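Local atomic coordinates of folylpolyglutamate synthase (FolC) (Helicobacter pylori, PDB entry 6K8C), a protein that probably adds glutamate to dihydropteroate and then further glutamates to reduced folates, using ATP, in folate biosynthesis. Residues 17-22 with 122-127; 72-77 with 253-258; 89-92 with 97-100; 186-191 with 206-211. All coordinates share one frame; numbering follows the deposited sequence.

Contact 1 of 4, residues 17-22 with 122-127; sequences ETKPKE and FEYATL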
loop_
_atom_site.group_PDB
_atom_site.type_symbol
_atom_site.label_atom_id
_atom_site.label_comp_id
_atom_site.label_asym_id
_atom_site.label_seq_id
_atom_site.Cartn_x
_atom_site.Cartn_y
_atom_site.Cartn_z
ATOM N N GLU A 17 20.348 6.891 2.338
ATOM C CA GLU A 17 21.209 5.855 2.897
ATOM C C GLU A 17 21.814 6.252 4.243
ATOM O O GLU A 17 22.272 5.372 4.980
ATOM C CB GLU A 17 22.302 5.483 1.894
ATOM C CG GLU A 17 21.811 4.494 0.844
ATOM C CD GLU A 17 22.615 4.515 -0.443
ATOM O OE1 GLU A 17 22.149 3.910 -1.432
ATOM O OE2 GLU A 17 23.708 5.118 -0.469
ATOM N N THR A 18 21.813 7.541 4.588
ATOM C CA THR A 18 22.180 7.971 5.934
ATOM C C THR A 18 21.057 7.779 6.940
ATOM O O THR A 18 21.254 8.052 8.128
ATOM C CB THR A 18 22.598 9.441 5.942
ATOM O OG1 THR A 18 21.428 10.270 5.895
ATOM C CG2 THR A 18 23.504 9.752 4.756
ATOM N N LYS A 19 19.880 7.333 6.499
ATOM C CA LYS A 19 18.756 7.054 7.388
ATOM C C LYS A 19 18.411 5.579 7.237
ATOM O O LYS A 19 17.455 5.227 6.529
ATOM C CB LYS A 19 17.551 7.942 7.080
ATOM C CG LYS A 19 17.861 9.431 7.085
ATOM C CD LYS A 19 16.824 10.209 6.282
ATOM C CE LYS A 19 17.045 11.718 6.383
ATOM N NZ LYS A 19 17.325 12.237 7.757
ATOM N N PRO A 20 19.184 4.689 7.862
ATOM C CA PRO A 20 18.840 3.262 7.827
ATOM C C PRO A 20 17.401 3.064 8.271
ATOM O O PRO A 20 16.988 3.539 9.332
ATOM C CB PRO A 20 19.838 2.625 8.804
ATOM C CG PRO A 20 20.455 3.760 9.557
ATOM C CD PRO A 20 20.383 4.952 8.673
ATOM N N LYS A 21 16.630 2.369 7.430
ATOM C CA LYS A 21 15.175 2.408 7.511
ATOM C C LYS A 21 14.618 1.819 8.803
ATOM O O LYS A 21 13.426 1.999 9.075
ATOM C CB LYS A 21 14.574 1.692 6.299
ATOM C CG LYS A 21 15.482 1.696 5.078
ATOM C CD LYS A 21 14.687 1.862 3.794
ATOM C CE LYS A 21 13.645 0.769 3.623
ATOM N NZ LYS A 21 13.068 0.747 2.246
ATOM N N GLU A 22 15.432 1.139 9.603
ATOM C CA GLU A 22 14.974 0.671 10.908
ATOM C C GLU A 22 16.062 0.810 11.969
ATOM O O GLU A 22 17.029 1.550 11.795
ATOM C CB GLU A 22 14.504 -0.786 10.833
ATOM C CG GLU A 22 13.128 -1.002 10.190
ATOM C CD GLU A 22 12.001 -0.216 10.853
ATOM O OE1 GLU A 22 10.937 -0.071 10.213
ATOM O OE2 GLU A 22 12.160 0.245 12.004
ATOM N N PHE A 122 11.240 7.320 7.005
ATOM C CA PHE A 122 9.839 7.523 6.654
ATOM C C PHE A 122 9.390 8.951 6.930
ATOM O O PHE A 122 8.556 9.486 6.192
ATOM C CB PHE A 122 8.948 6.535 7.407
ATOM C CG PHE A 122 7.489 6.636 7.035
ATOM C CD1 PHE A 122 7.050 6.212 5.792
ATOM C CD2 PHE A 122 6.566 7.181 7.917
ATOM C CE1 PHE A 122 5.709 6.312 5.437
ATOM C CE2 PHE A 122 5.228 7.286 7.569
ATOM C CZ PHE A 122 4.799 6.851 6.330
ATOM N N GLU A 123 9.933 9.587 7.974
ATOM C CA GLU A 123 9.606 10.986 8.235
ATOM C C GLU A 123 10.056 11.884 7.088
ATOM O O GLU A 123 9.354 12.837 6.725
ATOM C CB GLU A 123 10.226 11.434 9.565
ATOM C CG GLU A 123 9.518 10.813 10.778
ATOM C CD GLU A 123 10.297 10.962 12.068
ATOM O OE1 GLU A 123 11.436 11.475 12.038
ATOM O OE2 GLU A 123 9.760 10.566 13.121
ATOM N N TYR A 124 11.219 11.593 6.495
ATOM C CA TYR A 124 11.678 12.383 5.355
ATOM C C TYR A 124 10.802 12.152 4.128
ATOM O O TYR A 124 10.509 13.094 3.380
ATOM C CB TYR A 124 13.135 12.059 5.031
ATOM C CG TYR A 124 13.776 13.089 4.135
ATOM C CD1 TYR A 124 13.895 14.414 4.544
ATOM C CD2 TYR A 124 14.243 12.749 2.874
ATOM C CE1 TYR A 124 14.473 15.365 3.727
ATOM C CE2 TYR A 124 14.824 13.692 2.052
ATOM C CZ TYR A 124 14.934 14.997 2.484
ATOM O OH TYR A 124 15.507 15.935 1.665
ATOM N N ALA A 125 10.393 10.899 3.891
ATOM C CA ALA A 125 9.456 10.618 2.804
ATOM C C ALA A 125 8.171 11.417 2.974
ATOM O O ALA A 125 7.616 11.933 1.994
ATOM C CB ALA A 125 9.152 9.118 2.747
ATOM N N THR A 126 7.692 11.542 4.216
ATOM C CA THR A 126 6.485 12.319 4.484
ATOM C C THR A 126 6.670 13.783 4.096
ATOM O O THR A 126 5.797 14.378 3.455
ATOM C CB THR A 126 6.099 12.191 5.963
ATOM O OG1 THR A 126 5.857 10.812 6.278
ATOM C CG2 THR A 126 4.839 12.995 6.274
ATOM N N LEU A 127 7.801 14.386 4.478
ATOM C CA LEU A 127 8.050 15.774 4.097
ATOM C C LEU A 127 8.161 15.918 2.588
ATOM O O LEU A 127 7.690 16.910 2.018
ATOM C CB LEU A 127 9.323 16.306 4.769
ATOM C CG LEU A 127 9.315 16.463 6.290
ATOM C CD1 LEU A 127 10.606 17.157 6.737
ATOM C CD2 LEU A 127 8.094 17.236 6.775
#
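Lys19 meets Tyr124 through the end of its aliphatic chain. Lys19 CE lies 4.2 Å from Tyr124 CB and equally far from Tyr124 CG, so the methylene meets the base of the side chain, where the ring joins CB. It comes at the ring obliquely. The two side chains cross at about a right angle. This is a light van der Waals touch, with 71 Å² buried over both sides, and no hydrogen bond joins the two segments.

The lysine chain is extended as far as CE and bends only at its last torsion (chi4 -45°). That bend turns NZ away to the backbone oxygens of Cys119 and Ser116. Cys119 lies between helices 114-118 and 121-132, and Ser116 is on helix 114-118. Lys19 is buried, and these two hydrogen bonds satisfy its ammonium group. With chi1 at -164° the Tyr124 side chain leaves the helix toward Lys19. Its hydroxyl is hydrogen-bonded with His107 ND1 on helix 100-110, and its ring meets Phe15 edge-to-face.

Helix 121-132 belongs to the Mur ligase middle domain, which has a P-loop NTPase fold. The loop carrying Lys19 joins helix 12-17 to helix 28-41. Contact 1 therefore lays the N-terminal part of the chain against a helix of the Mur ligase middle domain.

Further out, Glu123 makes a salt bridge from OE2 to Arg30, which ties helix 121-132 to helix 28-41. Within helix 121-132, Thr126 N donates to Phe122 O at 3.0 Å.

Contact 2 of 4, residues 72-77 with 253-258; sequences QNFKVL and TLLPCN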
loop_
_atom_site.group_PDB
_atom_site.type_symbol
_atom_site.label_atom_id
_atom_site.label_comp_id
_atom_site.label_asym_id
_atom_site.label_seq_id
_atom_site.Cartn_x
_atom_site.Cartn_y
_atom_site.Cartn_z
ATOM N N GLN A 72 -12.184 14.318 -11.777
ATOM C CA GLN A 72 -12.875 15.592 -11.648
ATOM C C GLN A 72 -11.951 16.777 -11.874
ATOM O O GLN A 72 -12.283 17.896 -11.467
ATOM C CB GLN A 72 -13.540 15.696 -10.275
ATOM C CG GLN A 72 -14.566 14.616 -10.031
ATOM C CD GLN A 72 -15.680 14.646 -11.062
ATOM O OE1 GLN A 72 -16.128 15.714 -11.475
ATOM N NE2 GLN A 72 -16.126 13.472 -11.490
ATOM N N ASN A 73 -10.798 16.547 -12.505
ATOM C CA ASN A 73 -9.821 17.593 -12.810
ATOM C C ASN A 73 -9.246 18.212 -11.538
ATOM O O ASN A 73 -8.968 19.411 -11.480
ATOM C CB ASN A 73 -10.419 18.669 -13.721
ATOM C CG ASN A 73 -9.361 19.429 -14.496
ATOM O OD1 ASN A 73 -8.272 18.913 -14.755
ATOM N ND2 ASN A 73 -9.673 20.665 -14.866
ATOM N N PHE A 74 -9.059 17.393 -10.508
ATOM C CA PHE A 74 -8.373 17.827 -9.301
ATOM C C PHE A 74 -6.932 17.336 -9.322
ATOM O O PHE A 74 -6.628 16.260 -9.844
ATOM C CB PHE A 74 -9.069 17.316 -8.038
ATOM C CG PHE A 74 -10.347 18.034 -7.714
ATOM C CD1 PHE A 74 -10.352 19.399 -7.479
ATOM C CD2 PHE A 74 -11.542 17.340 -7.633
ATOM C CE1 PHE A 74 -11.529 20.061 -7.177
ATOM C CE2 PHE A 74 -12.721 17.992 -7.331
ATOM C CZ PHE A 74 -12.718 19.353 -7.105
ATOM N N LYS A 75 -6.045 18.145 -8.751
ATOM C CA LYS A 75 -4.650 17.764 -8.579
ATOM C C LYS A 75 -4.520 16.996 -7.270
ATOM O O LYS A 75 -4.909 17.497 -6.210
ATOM C CB LYS A 75 -3.748 18.999 -8.585
ATOM C CG LYS A 75 -3.627 19.656 -9.951
ATOM C CD LYS A 75 -2.490 20.672 -9.976
ATOM C CE LYS A 75 -2.958 22.026 -10.490
ATOM N NZ LYS A 75 -2.387 23.150 -9.692
ATOM N N VAL A 76 -3.991 15.776 -7.344
ATOM C CA VAL A 76 -3.941 14.874 -6.199
ATOM C C VAL A 76 -2.566 14.221 -6.127
ATOM O O VAL A 76 -2.023 13.781 -7.145
ATOM C CB VAL A 76 -5.034 13.783 -6.286
ATOM C CG1 VAL A 76 -5.069 12.955 -5.002
ATOM C CG2 VAL A 76 -6.396 14.398 -6.569
ATOM N N LEU A 77 -2.022 14.125 -4.920
ATOM C CA LEU A 77 -0.851 13.303 -4.657
ATOM C C LEU A 77 -1.242 12.153 -3.743
ATOM O O LEU A 77 -1.846 12.373 -2.688
ATOM C CB LEU A 77 0.278 14.110 -4.013
ATOM C CG LEU A 77 1.585 13.309 -3.947
ATOM C CD1 LEU A 77 2.756 14.229 -4.226
ATOM C CD2 LEU A 77 1.771 12.598 -2.610
ATOM N N THR A 253 -18.227 11.789 0.044
ATOM C CA THR A 253 -18.179 12.582 1.271
ATOM C C THR A 253 -17.387 13.866 1.060
ATOM O O THR A 253 -17.744 14.920 1.601
ATOM C CB THR A 253 -17.574 11.758 2.411
ATOM O OG1 THR A 253 -18.351 10.572 2.607
ATOM C CG2 THR A 253 -17.564 12.550 3.718
ATOM N N LEU A 254 -16.314 13.797 0.267
ATOM C CA LEU A 254 -15.547 14.993 -0.050
ATOM C C LEU A 254 -16.311 15.918 -0.988
ATOM O O LEU A 254 -16.181 17.141 -0.886
ATOM C CB LEU A 254 -14.206 14.606 -0.674
ATOM C CG LEU A 254 -13.245 13.798 0.208
ATOM C CD1 LEU A 254 -12.179 13.125 -0.649
ATOM C CD2 LEU A 254 -12.605 14.695 1.262
ATOM N N LEU A 255 -17.110 15.362 -1.898
ATOM C CA LEU A 255 -17.773 16.135 -2.950
ATOM C C LEU A 255 -19.258 15.803 -2.944
ATOM O O LEU A 255 -19.772 15.163 -3.871
ATOM C CB LEU A 255 -17.141 15.848 -4.315
ATOM C CG LEU A 255 -15.660 16.211 -4.475
ATOM C CD1 LEU A 255 -15.081 15.574 -5.735
ATOM C CD2 LEU A 255 -15.461 17.721 -4.510
ATOM N N PRO A 256 -19.986 16.234 -1.908
ATOM C CA PRO A 256 -21.394 15.829 -1.784
ATOM C C PRO A 256 -22.295 16.408 -2.857
ATOM O O PRO A 256 -23.414 15.912 -3.026
ATOM C CB PRO A 256 -21.789 16.340 -0.393
ATOM C CG PRO A 256 -20.865 17.474 -0.136
ATOM C CD PRO A 256 -19.568 17.134 -0.819
ATOM N N CYS A 257 -21.851 17.427 -3.587
ATOM C CA CYS A 257 -22.666 18.018 -4.638
ATOM C C CYS A 257 -22.438 17.375 -5.999
ATOM O O CYS A 257 -23.182 17.675 -6.940
ATOM C CB CYS A 257 -22.400 19.524 -4.720
ATOM S SG CYS A 257 -22.634 20.358 -3.133
ATOM N N ASN A 258 -21.445 16.498 -6.128
ATOM C CA ASN A 258 -21.218 15.787 -7.380
ATOM C C ASN A 258 -22.251 14.675 -7.529
ATOM O O ASN A 258 -22.337 13.778 -6.681
ATOM C CB ASN A 258 -19.802 15.215 -7.426
ATOM C CG ASN A 258 -19.429 14.705 -8.802
ATOM O OD1 ASN A 258 -20.004 13.735 -9.287
ATOM N ND2 ASN A 258 -18.462 15.358 -9.437
#
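Phe74 and Leu255 form the apolar part of this contact, which lies at the protein surface. Residues 72-77 belong to the Mur ligase middle domain, of the P-loop NTPase clan. Residues 72-75 link helix 58-70 to strand 76-79. Residues 255-258 form a type I beta turn just after helix 241-254. The contact thus joins the start of strand 76-79 of the eight-stranded mixed sheet to the end of a later helix.

The side chains of Phe74 and Leu255 slide past each other in opposite directions. Both methyls of Leu255 meet the outer part of the ring: Phe74 CE2 is 3.7 Å from Leu255 CD1 and 3.9 Å from Leu255 CD2. The approach to the ring is oblique. Tyr138 of strand 138-142 meets Phe74 edge-to-face and also touches Leu255. Leu69 of helix 58-70 packs on Leu255 as well.

Beside the apolar pair, the amides of Gln72 and Asn258 approach from opposite directions. Gln72 bends at its second torsion (chi2 -59°) and turns its amide toward the turn. The two amide planes are 81° apart, almost perpendicular. Asn258 holds its CG on the far side from its own N (chi1 -169°), which sends the amide across to Gln72, while its OD1 accepts from Gln260 N. The turn is closed by Asn258 N donating to Leu255 O at 3.1 Å. Across the contact, Gln72 OE1 and Asn258 ND2 stand 3.1 Å apart.

Contact 3 of 4, residues 89-92 with 97-100; sequences ERFF and VVGE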
loop_
_atom_site.group_PDB
_atom_site.type_symbol
_atom_site.label_atom_id
_atom_site.label_comp_id
_atom_site.label_asym_id
_atom_site.label_seq_id
_atom_site.Cartn_x
_atom_site.Cartn_y
_atom_site.Cartn_z
ATOM N N GLU A 89 8.061 5.316 -6.402
ATOM C CA GLU A 89 6.710 4.744 -6.403
ATOM C C GLU A 89 5.843 5.323 -5.295
ATOM O O GLU A 89 4.611 5.335 -5.405
ATOM C CB GLU A 89 6.765 3.229 -6.224
ATOM C CG GLU A 89 7.357 2.453 -7.367
ATOM C CD GLU A 89 7.686 1.032 -6.965
ATOM O OE1 GLU A 89 7.020 0.491 -6.042
ATOM O OE2 GLU A 89 8.606 0.455 -7.572
ATOM N N ARG A 90 6.467 5.775 -4.208
ATOM C CA ARG A 90 5.744 6.267 -3.047
ATOM C C ARG A 90 4.974 7.550 -3.324
ATOM O O ARG A 90 4.166 7.952 -2.481
ATOM C CB ARG A 90 6.728 6.485 -1.890
ATOM C CG ARG A 90 7.327 5.176 -1.352
ATOM C CD ARG A 90 8.586 5.437 -0.533
ATOM N NE ARG A 90 9.224 4.191 -0.120
ATOM C CZ ARG A 90 9.158 3.686 1.104
ATOM N NH1 ARG A 90 8.487 4.326 2.050
ATOM N NH2 ARG A 90 9.776 2.543 1.387
ATOM N N PHE A 91 5.187 8.193 -4.472
ATOM C CA PHE A 91 4.577 9.487 -4.771
ATOM C C PHE A 91 3.891 9.411 -6.132
ATOM O O PHE A 91 4.544 9.517 -7.174
ATOM C CB PHE A 91 5.625 10.601 -4.735
ATOM C CG PHE A 91 6.585 10.495 -3.581
ATOM C CD1 PHE A 91 6.278 11.062 -2.353
ATOM C CD2 PHE A 91 7.803 9.840 -3.729
ATOM C CE1 PHE A 91 7.171 10.981 -1.285
ATOM C CE2 PHE A 91 8.692 9.744 -2.668
ATOM C CZ PHE A 91 8.375 10.317 -1.443
ATOM N N PHE A 92 2.575 9.217 -6.113
ATOM C CA PHE A 92 1.746 9.212 -7.315
ATOM C C PHE A 92 1.151 10.608 -7.441
ATOM O O PHE A 92 0.271 10.983 -6.661
ATOM C CB PHE A 92 0.657 8.145 -7.209
ATOM C CG PHE A 92 -0.094 7.895 -8.495
ATOM C CD1 PHE A 92 0.442 7.081 -9.477
ATOM C CD2 PHE A 92 -1.349 8.449 -8.699
ATOM C CE1 PHE A 92 -0.252 6.836 -10.649
ATOM C CE2 PHE A 92 -2.053 8.209 -9.875
ATOM C CZ PHE A 92 -1.502 7.401 -10.846
ATOM N N VAL A 97 3.426 8.283 -11.501
ATOM C CA VAL A 97 4.546 8.252 -10.568
ATOM C C VAL A 97 5.402 9.491 -10.777
ATOM O O VAL A 97 5.647 9.907 -11.915
ATOM C CB VAL A 97 5.358 6.963 -10.778
ATOM C CG1 VAL A 97 6.707 7.049 -10.097
ATOM C CG2 VAL A 97 4.560 5.748 -10.277
ATOM N N VAL A 98 5.855 10.096 -9.673
ATOM C CA VAL A 98 6.584 11.357 -9.767
ATOM C C VAL A 98 7.865 11.171 -10.570
ATOM O O VAL A 98 8.527 10.126 -10.508
ATOM C CB VAL A 98 6.872 11.918 -8.362
ATOM C CG1 VAL A 98 7.903 11.059 -7.625
ATOM C CG2 VAL A 98 7.334 13.370 -8.452
ATOM N N GLY A 99 8.205 12.186 -11.361
ATOM C CA GLY A 99 9.440 12.141 -12.114
ATOM C C GLY A 99 10.652 12.309 -11.215
ATOM O O GLY A 99 10.607 12.988 -10.186
ATOM N N GLU A 100 11.755 11.674 -11.620
ATOM C CA GLU A 100 12.967 11.683 -10.803
ATOM C C GLU A 100 13.459 13.101 -10.533
ATOM O O GLU A 100 13.885 13.416 -9.413
ATOM C CB GLU A 100 14.065 10.872 -11.487
ATOM C CG GLU A 100 13.801 9.387 -11.559
ATOM C CD GLU A 100 15.074 8.593 -11.749
ATOM O OE1 GLU A 100 15.067 7.374 -11.473
ATOM O OE2 GLU A 100 16.084 9.191 -12.171
#
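Phe91 and Val98 make the close part of this contact. Val98 N donates to Phe91 O at 2.9 Å, with an N-H...O angle of 148°. The donor lies nearly on the line of the C=O bond, at 172°. Next to this bond, Phe91 CB packs against Val98 CG1 at 3.7 Å. The two side chains lie alongside each other and point the same way. Val98 CG1 sits between its own N and carbonyl carbon (chi1 69°), and this places the methyl against the start of the Phe91 side chain. Both residues are buried. Leu128, Ala129 and Leu132 of helix 121-132 cover the Phe91 ring, and Phe87 meets it too.

The side chains of Phe92 and Val97 are looser and partly open to solvent. These residues form a non-hydrogen-bonded antiparallel pair, with their CA atoms 4.4 Å apart. Their side chains lie on the same face of the sheet but barely touch: Phe92 CD1 is 4.4 Å from Val97 CG2. The Phe92 ring comes closer to the backbone, with Phe92 CD1 3.8 Å from Val97 N. Arg63 adds a cation-pi contact to this ring. Val97 is nonetheless well covered, largely by backbone atoms. Phe91 O is 3.6 Å from Val97 CA, and Val97 CG1 reaches back to Glu89 N at 4.3 Å. The carboxylate of Glu89 turns elsewhere and takes hydrogen bonds from the backbone N of Val84, Phe85 and Glu86.

Gly99 then takes the N-cap position of helix 100-110. Strands 91-93 and 96-97 form a beta hairpin at one edge of the mixed central sheet of the Mur ligase middle domain.

Contact 4 of 4, residues 186-191 with 206-211; sequences KAMGSL and QKIAKE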
loop_
_atom_site.group_PDB
_atom_site.type_symbol
_atom_site.label_atom_id
_atom_site.label_comp_id
_atom_site.label_asym_id
_atom_site.label_seq_id
_atom_site.Cartn_x
_atom_site.Cartn_y
_atom_site.Cartn_z
ATOM N N LYS A 186 -7.325 5.808 17.533
ATOM C CA LYS A 186 -7.266 6.908 18.493
ATOM C C LYS A 186 -7.008 8.245 17.814
ATOM O O LYS A 186 -7.450 9.287 18.312
ATOM C CB LYS A 186 -6.192 6.634 19.547
ATOM C CG LYS A 186 -6.732 5.978 20.805
ATOM C CD LYS A 186 -5.616 5.575 21.755
ATOM C CE LYS A 186 -6.176 4.833 22.957
ATOM N NZ LYS A 186 -5.711 3.419 23.005
ATOM N N ALA A 187 -6.306 8.242 16.684
ATOM C CA ALA A 187 -5.991 9.466 15.965
ATOM C C ALA A 187 -7.064 9.855 14.952
ATOM O O ALA A 187 -6.800 10.688 14.076
ATOM C CB ALA A 187 -4.635 9.330 15.272
ATOM N N MET A 188 -8.261 9.276 15.046
ATOM C CA MET A 188 -9.340 9.687 14.162
ATOM C C MET A 188 -9.707 11.142 14.428
ATOM O O MET A 188 -9.682 11.610 15.570
ATOM C CB MET A 188 -10.563 8.773 14.334
ATOM C CG MET A 188 -11.552 9.194 15.409
ATOM S SD MET A 188 -13.125 8.295 15.387
ATOM C CE MET A 188 -12.594 6.588 15.518
ATOM N N GLY A 189 -10.000 11.868 13.359
ATOM C CA GLY A 189 -10.430 13.249 13.445
ATOM C C GLY A 189 -11.935 13.366 13.529
ATOM O O GLY A 189 -12.631 12.451 13.980
ATOM N N SER A 190 -12.452 14.502 13.061
ATOM C CA SER A 190 -13.869 14.792 13.214
ATOM C C SER A 190 -14.739 14.074 12.189
ATOM O O SER A 190 -15.952 13.966 12.399
ATOM C CB SER A 190 -14.105 16.301 13.120
ATOM O OG SER A 190 -13.739 16.793 11.843
ATOM N N LEU A 191 -14.156 13.569 11.104
ATOM C CA LEU A 191 -14.917 12.984 10.005
ATOM C C LEU A 191 -14.159 11.779 9.474
ATOM O O LEU A 191 -13.024 11.919 9.011
ATOM C CB LEU A 191 -15.145 14.015 8.891
ATOM C CG LEU A 191 -15.952 13.567 7.670
ATOM C CD1 LEU A 191 -17.310 13.065 8.095
ATOM C CD2 LEU A 191 -16.077 14.707 6.664
ATOM N N GLN A 206 -16.586 3.005 17.267
ATOM C CA GLN A 206 -17.779 3.741 17.672
ATOM C C GLN A 206 -17.594 4.383 19.039
ATOM O O GLN A 206 -18.066 5.501 19.281
ATOM C CB GLN A 206 -18.994 2.812 17.683
ATOM C CG GLN A 206 -19.523 2.496 16.299
ATOM C CD GLN A 206 -20.449 1.300 16.285
ATOM O OE1 GLN A 206 -20.512 0.535 17.249
ATOM N NE2 GLN A 206 -21.177 1.134 15.188
ATOM N N LYS A 207 -16.915 3.686 19.951
ATOM C CA LYS A 207 -16.682 4.234 21.281
ATOM C C LYS A 207 -15.789 5.466 21.218
ATOM O O LYS A 207 -16.051 6.468 21.893
ATOM C CB LYS A 207 -16.073 3.147 22.168
ATOM C CG LYS A 207 -15.493 3.607 23.492
ATOM C CD LYS A 207 -14.910 2.401 24.225
ATOM C CE LYS A 207 -14.650 2.683 25.694
ATOM N NZ LYS A 207 -14.159 1.454 26.382
ATOM N N ILE A 208 -14.739 5.420 20.396
ATOM C CA ILE A 208 -13.840 6.561 20.282
ATOM C C ILE A 208 -14.543 7.731 19.605
ATOM O O ILE A 208 -14.410 8.881 20.038
ATOM C CB ILE A 208 -12.554 6.154 19.540
ATOM C CG1 ILE A 208 -11.641 5.344 20.467
ATOM C CG2 ILE A 208 -11.818 7.379 19.010
ATOM C CD1 ILE A 208 -10.704 4.408 19.742
ATOM N N ALA A 209 -15.317 7.459 18.548
ATOM C CA ALA A 209 -16.008 8.539 17.845
ATOM C C ALA A 209 -16.981 9.265 18.764
ATOM O O ALA A 209 -17.085 10.498 18.726
ATOM C CB ALA A 209 -16.742 7.991 16.619
ATOM N N LYS A 210 -17.711 8.515 19.592
ATOM C CA LYS A 210 -18.608 9.137 20.557
ATOM C C LYS A 210 -17.830 9.972 21.564
ATOM O O LYS A 210 -18.229 11.095 21.896
ATOM C CB LYS A 210 -19.431 8.058 21.262
ATOM C CG LYS A 210 -20.471 8.580 22.236
ATOM C CD LYS A 210 -21.216 7.419 22.879
ATOM C CE LYS A 210 -22.313 7.896 23.818
ATOM N NZ LYS A 210 -23.186 6.763 24.239
ATOM N N GLU A 211 -16.702 9.445 22.046
ATOM C CA GLU A 211 -15.877 10.181 23.000
ATOM C C GLU A 211 -15.356 11.485 22.403
ATOM O O GLU A 211 -15.261 12.500 23.102
ATOM C CB GLU A 211 -14.716 9.301 23.468
ATOM C CG GLU A 211 -13.747 9.991 24.418
ATOM C CD GLU A 211 -12.453 10.397 23.736
ATOM O OE1 GLU A 211 -11.703 9.501 23.288
ATOM O OE2 GLU A 211 -12.187 11.614 23.645
#
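Met188 CG stands between its own backbone N and carbonyl carbon (chi1 89°), and the chain runs straight on to SD before turning at its last torsion (chi3 56°). The turn folds the methyl against Ile208, while the sulfur rests on the helix beside it. Met188 CE lies 3.7 Å from Ile208 CG2. Met188 SD is 3.8 Å from both CA and CB of Ala209, so the sulfur touches the helix backbone as well as a side chain. Ile208 turns its CG2 branch to the methionine, and the two side chains meet at a slant.

Ile208 also reaches Lys186 with its other branch. Ile208 CD1 lies 4.3 Å from Lys186 N and 4.4 Å from Lys186 CG, a looser touch at the exposed end. The ammonium group of Lys186 turns away to Gln182 OE1.

The contact lies in an alpha/beta part of the Mur ligase middle domain. Residues 186-190 lead from helix 177-185 into strand 191-194, and helix 199-211 packs over that loop before strand 215-218. Strands 191-194 and 215-218 are parallel neighbours, so helix 199-211 is the crossover of a beta-alpha-beta unit.

Around the contact, Met188 also touches Phe162 of strand 159-162. Ile208 packs on Gln182 and Leu185, and Ala209 packs on Leu216.

From the N terminus, contact 1 closes the first long loop, bringing residues 17-22 to helix 121-132. Contact 2 opens inside that loop at residues 72-77 and closes at 253-258, so contacts 1 and 2 cross. Contact 3 is a short hairpin nested in both. Its Phe91 ring touches the Ala125 backbone oxygen of contact 1. Its Phe92 backbone oxygen touches Leu77 of contact 2, where strands 76-79 and 91-93 are neighbours in the central sheet. Contact 4 follows contacts 1 and 3 in series and is nested in contact 2. Leu191 touches Thr253 there. Contacts 3 and 4 lie toward opposite ends of this sheet, their centres about 32 Å apart.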